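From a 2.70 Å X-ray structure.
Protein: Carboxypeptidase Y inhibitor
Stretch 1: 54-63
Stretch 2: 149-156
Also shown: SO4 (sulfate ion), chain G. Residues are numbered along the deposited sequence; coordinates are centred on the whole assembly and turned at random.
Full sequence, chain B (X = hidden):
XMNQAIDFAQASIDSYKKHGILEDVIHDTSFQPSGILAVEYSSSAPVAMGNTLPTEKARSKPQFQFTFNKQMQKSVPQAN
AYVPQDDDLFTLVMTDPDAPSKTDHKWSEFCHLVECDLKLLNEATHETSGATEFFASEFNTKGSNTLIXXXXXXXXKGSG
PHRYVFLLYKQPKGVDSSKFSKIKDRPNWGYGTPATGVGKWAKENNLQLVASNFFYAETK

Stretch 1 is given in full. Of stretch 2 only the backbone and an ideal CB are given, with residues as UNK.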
# COMPACT_ATOMS: atom_id res chain seq x y z
N PRO B 54 9.77 -15.16 8.28
CA PRO B 54 10.44 -15.93 9.32
C PRO B 54 11.02 -17.19 8.69
O PRO B 54 10.33 -17.92 7.98
CB PRO B 54 9.32 -16.21 10.32
CG PRO B 54 8.11 -16.26 9.45
CD PRO B 54 8.32 -15.09 8.52
N THR B 55 12.29 -17.43 8.95
CA THR B 55 13.01 -18.58 8.43
C THR B 55 12.23 -19.89 8.34
O THR B 55 12.24 -20.55 7.31
CB THR B 55 14.29 -18.82 9.25
OG1 THR B 55 15.26 -17.83 8.89
CG2 THR B 55 14.84 -20.21 9.00
N GLU B 56 11.55 -20.26 9.42
CA GLU B 56 10.79 -21.52 9.45
C GLU B 56 9.69 -21.62 8.41
O GLU B 56 9.26 -22.71 8.06
CB GLU B 56 10.20 -21.77 10.84
CG GLU B 56 9.32 -20.65 11.36
CD GLU B 56 10.11 -19.47 11.93
OE1 GLU B 56 9.46 -18.48 12.33
OE2 GLU B 56 11.36 -19.54 11.98
N LYS B 57 9.21 -20.48 7.92
CA LYS B 57 8.17 -20.49 6.91
C LYS B 57 8.73 -20.81 5.53
O LYS B 57 8.03 -21.34 4.68
CB LYS B 57 7.41 -19.16 6.90
CG LYS B 57 6.34 -19.08 7.98
CD LYS B 57 5.64 -17.72 7.97
CE LYS B 57 4.47 -17.68 8.95
NZ LYS B 57 3.34 -18.55 8.50
N ALA B 58 10.01 -20.49 5.32
CA ALA B 58 10.67 -20.74 4.04
C ALA B 58 11.41 -22.07 4.10
O ALA B 58 12.43 -22.27 3.43
CB ALA B 58 11.64 -19.61 3.74
N ARG B 59 10.88 -22.99 4.90
CA ARG B 59 11.48 -24.30 5.10
C ARG B 59 11.36 -25.25 3.90
O ARG B 59 12.32 -25.94 3.56
CB ARG B 59 10.84 -24.94 6.34
CG ARG B 59 11.62 -26.09 6.93
CD ARG B 59 10.87 -26.70 8.11
NE ARG B 59 9.48 -27.01 7.76
CZ ARG B 59 8.73 -27.91 8.38
NH1 ARG B 59 9.23 -28.62 9.39
NH2 ARG B 59 7.48 -28.12 7.99
N SER B 60 10.20 -25.28 3.25
CA SER B 60 10.00 -26.15 2.09
C SER B 60 10.04 -25.37 0.79
O SER B 60 10.14 -24.14 0.80
CB SER B 60 8.66 -26.88 2.21
OG SER B 60 8.60 -27.64 3.41
N LYS B 61 9.97 -26.07 -0.34
CA LYS B 61 10.01 -25.39 -1.63
C LYS B 61 8.72 -24.61 -1.89
O LYS B 61 7.63 -25.12 -1.66
CB LYS B 61 10.26 -26.39 -2.77
CG LYS B 61 10.58 -25.70 -4.09
CD LYS B 61 11.17 -26.63 -5.13
CE LYS B 61 10.13 -27.55 -5.75
NZ LYS B 61 10.73 -28.33 -6.87
N PRO B 62 8.85 -23.36 -2.37
CA PRO B 62 7.70 -22.50 -2.66
C PRO B 62 7.06 -22.75 -4.02
O PRO B 62 7.63 -23.44 -4.87
CB PRO B 62 8.30 -21.11 -2.57
CG PRO B 62 9.64 -21.32 -3.18
CD PRO B 62 10.11 -22.61 -2.54
N GLN B 63 5.88 -22.19 -4.22
CA GLN B 63 5.16 -22.30 -5.49
C GLN B 63 5.47 -21.06 -6.33
O GLN B 63 5.75 -19.98 -5.78
CB GLN B 63 3.66 -22.38 -5.25
CG GLN B 63 3.24 -23.54 -4.39
CD GLN B 63 1.76 -23.53 -4.11
OE1 GLN B 63 0.94 -23.66 -5.03
NE2 GLN B 63 1.39 -23.37 -2.84
N UNK B 149 18.85 -29.43 -5.42
CA UNK B 149 17.64 -29.52 -4.61
C UNK B 149 17.46 -28.29 -3.71
O UNK B 149 18.43 -27.64 -3.31
CB UNK B 149 17.68 -30.79 -3.76
N UNK B 150 16.20 -27.98 -3.39
CA UNK B 150 15.88 -26.83 -2.56
C UNK B 150 16.37 -26.92 -1.12
O UNK B 150 16.30 -27.97 -0.49
CB UNK B 150 14.36 -26.63 -2.56
N UNK B 151 16.85 -25.79 -0.62
CA UNK B 151 17.32 -25.67 0.75
C UNK B 151 16.92 -24.28 1.24
O UNK B 151 17.38 -23.27 0.71
CB UNK B 151 18.83 -25.89 0.85
N UNK B 152 16.05 -24.23 2.25
CA UNK B 152 15.58 -22.97 2.79
C UNK B 152 16.64 -22.09 3.43
O UNK B 152 17.78 -22.52 3.62
CB UNK B 152 14.49 -23.25 3.82
N UNK B 153 16.29 -20.84 3.79
CA UNK B 153 17.23 -19.92 4.42
C UNK B 153 17.76 -20.47 5.73
O UNK B 153 17.02 -21.12 6.49
CB UNK B 153 16.57 -18.56 4.66
N UNK B 154 19.03 -20.22 5.99
CA UNK B 154 19.68 -20.68 7.21
C UNK B 154 20.82 -19.73 7.54
O UNK B 154 21.95 -20.17 7.80
CB UNK B 154 20.19 -22.12 7.06
N UNK B 155 20.54 -18.42 7.55
CA UNK B 155 21.56 -17.42 7.86
C UNK B 155 22.13 -17.58 9.27
O UNK B 155 21.42 -17.93 10.21
CB UNK B 155 20.97 -16.02 7.70
N UNK B 156 23.44 -17.32 9.42
CA UNK B 156 24.13 -17.42 10.71
C UNK B 156 23.59 -16.41 11.72
O UNK B 156 23.49 -15.21 11.42
CB UNK B 156 25.63 -17.21 10.52
S SO4 G . 22.30 -19.16 3.63
O1 SO4 G . 23.05 -20.44 3.58
O2 SO4 G . 20.91 -19.43 4.03
O3 SO4 G . 22.94 -18.27 4.62
O4 SO4 G . 22.34 -18.52 2.31

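At position 149 CA-to-CB points sideways, and nothing of stretch 1 lies within 5.5 Å of the ideal CB, so the contact sets no demand and many side chains would suit. The deposited residue is Glu 149, whose end leads away from stretch 1.

At position 150 the CA-to-CB bond points toward stretch 1, and the ideal CB sits 4.1 Å from Lys 61 CD. Ahead lie the backbone of Lys 61, the ring of Pro 62 and, further on, the carbonyl oxygen of Ala 58. A long or flat apolar group would cover the first two; a donor at its tip could also serve the carbonyl, which favours an aromatic residue with a polar end. The residue is Tyr 150, with chi1 in the t well. Lys 61 CA and Pro 62 CD pack over one face of the Tyr 150 ring, 3.8 and 4.2 Å from its centroid, as CH-pi contacts. The carbonyl oxygens of Ala 58 and Arg 59 lie at the ring edge, near its plane, and Tyr 150 OH donates a hydrogen bond of 2.8 Å to Ala 58 O. With 97 Å² covered by stretch 1, this residue makes the largest contribution from stretch 2.

At position 151 CA-to-CB points away into space free of stretch 1, and the extended backbone (phi/psi -143/116) admits most side chains. Met 151 occupies it without touching stretch 1.

At position 152 CA-to-CB would point toward stretch 1 at very close range: an ideal CB would lie 2.3 Å from Ala 58 O, a clash, and 3.4 Å from Arg 59 CA. The phi/psi of -64/172 is open to other residues, so the lack of room, rather than the backbone angles, calls for glycine. Gly 152 is found, and its CA approaches Ala 58 O at 3.3 Å in a CA-H...O contact.

At position 153 CA-to-CB again points toward stretch 1, with the ideal CB 4.5 Å from Thr 55 OG1 and 5.1 Å from Ala 58 CB. A compact apolar group suits, and phi of -60 permits proline. Pro 153 places CD 3.4 Å from Ala 58 CB, while its carbonyl O lies 3.4 Å from Thr 55 CG2.

At position 154 CA-to-CB points away, leaving the side chain unconstrained by stretch 1; Ala 154 donates from N to sulfate O2 at 2.8 Å.

At position 155 CA-to-CB points sideways, and phi of -62 allows proline among others. Pro 155 brings CD within 4.2 Å of Thr 55 OG1.

Position 156, out of reach, is Pro 156.

Stretch 2 (149-156) EYMGPAPP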
# COMPACT_ATOMS: atom_id res chain seq x y z
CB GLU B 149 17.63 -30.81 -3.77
CG GLU B 149 18.83 -31.01 -2.83
CD GLU B 149 20.18 -31.14 -3.55
OE1 GLU B 149 20.23 -31.77 -4.64
OE2 GLU B 149 21.19 -30.63 -3.02
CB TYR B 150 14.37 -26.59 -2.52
CG TYR B 150 13.97 -25.41 -1.67
CD1 TYR B 150 14.04 -24.11 -2.17
CD2 TYR B 150 13.52 -25.58 -0.36
CE1 TYR B 150 13.69 -23.00 -1.38
CE2 TYR B 150 13.17 -24.49 0.44
CZ TYR B 150 13.26 -23.20 -0.08
OH TYR B 150 12.90 -22.11 0.68
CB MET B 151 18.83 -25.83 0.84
CG MET B 151 19.31 -25.96 2.26
SD MET B 151 21.08 -26.16 2.40
CE MET B 151 21.55 -24.47 2.85
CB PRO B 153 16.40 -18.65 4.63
CG PRO B 153 15.36 -18.74 3.56
CD PRO B 153 14.98 -20.20 3.61
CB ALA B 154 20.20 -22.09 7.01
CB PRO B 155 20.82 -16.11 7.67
CG PRO B 155 19.43 -16.46 8.11
CD PRO B 155 19.21 -17.79 7.45
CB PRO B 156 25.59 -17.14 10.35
CG PRO B 156 25.68 -17.57 8.92
CD PRO B 156 24.40 -17.03 8.34
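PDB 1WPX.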